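Local coordinates for bluetongue virus COAT protein VP7 (Bluetongue virus, PDB 1BVP) that forms the homotrimeric capsomers that coat the VP3 scaffold of the viral core and binds host cell surface receptors, at the interface of chains A and B. Sequence-based numbering; all coordinates share one arbitrary frame. Chains: chain A/B, Bluetongue virus COAT protein VP7.

The interface of chains A and B. Residues chain A 119, 180, 182, 253; chain B 341, 344-345, 348.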
loop_
_atom_site.group_PDB
_atom_site.type_symbol
_atom_site.label_atom_id
_atom_site.label_comp_id
_atom_site.label_asym_id
_atom_site.label_seq_id
_atom_site.Cartn_x
_atom_site.Cartn_y
_atom_site.Cartn_z
ATOM N N TRP A 119 -2.313 -7.864 18.790
ATOM C CA TRP A 119 -1.066 -7.271 18.301
ATOM C C TRP A 119 -0.449 -8.260 17.359
ATOM O O TRP A 119 -0.701 -9.468 17.466
ATOM C CB TRP A 119 -0.075 -7.047 19.461
ATOM C CG TRP A 119 -0.558 -6.054 20.479
ATOM C CD1 TRP A 119 -0.451 -4.674 20.433
ATOM C CD2 TRP A 119 -1.359 -6.353 21.619
ATOM N NE1 TRP A 119 -1.164 -4.112 21.477
ATOM C CE2 TRP A 119 -1.730 -5.121 22.213
ATOM C CE3 TRP A 119 -1.814 -7.546 22.191
ATOM C CZ2 TRP A 119 -2.534 -5.056 23.334
ATOM C CZ3 TRP A 119 -2.620 -7.477 23.309
ATOM C CH2 TRP A 119 -2.970 -6.242 23.869
ATOM N N ASP A 180 10.695 -0.737 19.530
ATOM C CA ASP A 180 10.556 -1.916 20.373
ATOM C C ASP A 180 10.470 -2.985 19.316
ATOM O O ASP A 180 9.454 -3.658 19.149
ATOM C CB ASP A 180 9.280 -1.751 21.230
ATOM C CG ASP A 180 8.957 -2.967 22.095
ATOM O OD1 ASP A 180 9.808 -3.886 22.261
ATOM O OD2 ASP A 180 7.802 -3.005 22.594
ATOM N N MET A 182 11.075 -6.345 16.948
ATOM C CA MET A 182 10.971 -7.775 17.107
ATOM C C MET A 182 12.051 -8.348 16.214
ATOM O O MET A 182 12.609 -9.412 16.493
ATOM C CB MET A 182 9.603 -8.252 16.639
ATOM C CG MET A 182 8.492 -7.992 17.637
ATOM S SD MET A 182 6.893 -8.574 17.083
ATOM C CE MET A 182 7.075 -10.377 17.064
ATOM N N MET A 253 5.315 -4.302 16.976
ATOM C CA MET A 253 3.885 -4.465 17.201
ATOM C C MET A 253 3.113 -3.140 17.242
ATOM O O MET A 253 2.037 -3.039 17.829
ATOM C CB MET A 253 3.607 -5.344 18.421
ATOM C CG MET A 253 3.925 -6.788 18.069
ATOM S SD MET A 253 3.492 -8.032 19.289
ATOM C CE MET A 253 3.566 -6.977 20.593
ATOM N N ARG B 341 0.364 -6.523 25.383
ATOM C CA ARG B 341 1.344 -6.484 24.316
ATOM C C ARG B 341 2.603 -7.248 24.729
ATOM O O ARG B 341 3.180 -7.992 23.933
ATOM C CB ARG B 341 1.658 -5.049 23.975
ATOM C CG ARG B 341 2.650 -4.902 22.875
ATOM C CD ARG B 341 2.803 -3.438 22.501
ATOM N NE ARG B 341 3.972 -3.189 21.658
ATOM C CZ ARG B 341 4.088 -2.125 20.870
ATOM N NH1 ARG B 341 3.093 -1.224 20.828
ATOM N NH2 ARG B 341 5.199 -1.942 20.151
ATOM N N ALA B 344 1.980 -10.936 24.328
ATOM C CA ALA B 344 1.916 -11.246 22.909
ATOM C C ALA B 344 3.338 -11.331 22.354
ATOM O O ALA B 344 3.707 -12.338 21.724
ATOM C CB ALA B 344 1.112 -10.169 22.154
ATOM N N ARG B 345 4.132 -10.289 22.612
ATOM C CA ARG B 345 5.510 -10.217 22.131
ATOM C C ARG B 345 6.350 -11.414 22.561
ATOM O O ARG B 345 7.123 -11.958 21.765
ATOM C CB ARG B 345 6.170 -8.916 22.591
ATOM C CG ARG B 345 7.689 -8.968 22.607
ATOM C CD ARG B 345 8.305 -7.855 21.780
ATOM N NE ARG B 345 9.757 -8.020 21.599
ATOM C CZ ARG B 345 10.365 -9.117 21.110
ATOM N NH1 ARG B 345 9.681 -10.217 20.741
ATOM N NH2 ARG B 345 11.686 -9.092 20.923
ATOM N N TYR B 348 6.418 -14.859 20.516
ATOM C CA TYR B 348 7.110 -14.980 19.236
ATOM C C TYR B 348 8.545 -15.457 19.376
ATOM O O TYR B 348 9.452 -15.024 18.647
ATOM C CB TYR B 348 7.032 -13.659 18.490
ATOM C CG TYR B 348 5.653 -13.382 17.965
ATOM C CD1 TYR B 348 4.637 -12.914 18.818
ATOM C CD2 TYR B 348 5.350 -13.605 16.615
ATOM C CE1 TYR B 348 3.345 -12.667 18.337
ATOM C CE2 TYR B 348 4.073 -13.373 16.115
ATOM C CZ TYR B 348 3.078 -12.900 16.985
ATOM O OH TYR B 348 1.838 -12.634 16.490
#
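The C-terminal helix 341-346 of one orbivirus VP7 subunit packs here against loop residues of its neighbour in the homotrimer. B:Arg341, B:Ala344, B:Arg345 and, just past the helix, B:Tyr348 meet A:Trp119, A:Asp180, A:Met182 and A:Met253. A:Asp180 and A:Met182 lie in the loop just before strand 183-191, and A:Met253 directly follows strand 241-252.

The aliphatic part of B:Arg341 runs between the indole of A:Trp119 and the side chain of A:Met253. Its backbone CA sits over the centre of one indole face, and its CB lies 3.9 Å from the centroid of the five-membered ring. The two side chains cross at about a right angle. CG of B:Arg341 is anti to the backbone N (chi1 -179°), and the chain stays extended to NE. This stretch carries the guanidinium past A:Met253 toward A:Asp180. The salt bridge is loose, with NH2 of B:Arg341 3.7 Å from the carboxylate OD2 of A:Asp180. The carboxylate and guanidinium planes are nearly parallel, 5° apart. The carbonyl O of A:Met253 lies 3.6 Å above the guanidinium plane of B:Arg341, toward its rim.

A:Met253 slides past B:Arg341 in the opposite direction. Its chain bends at the last torsion, and the terminal methyl CE packs against the aliphatic part of B:Arg341. The same methyl reaches CB of B:Arg345 at 3.8 Å. Nearby, the methyl CB of B:Ala344 touches the six-membered part of the indole, 3.9 Å from CE3 of A:Trp119.

At the other end of the patch, A:Met182 also bends at its last torsion (chi3 67°). This turns its CE methyl over the face of the B:Tyr348 ring, 3.9 Å from the ring centroid. B:Arg345 is poorly ordered. As modelled, one face of its guanidinium is turned to CG of A:Met182, which lies toward the rim.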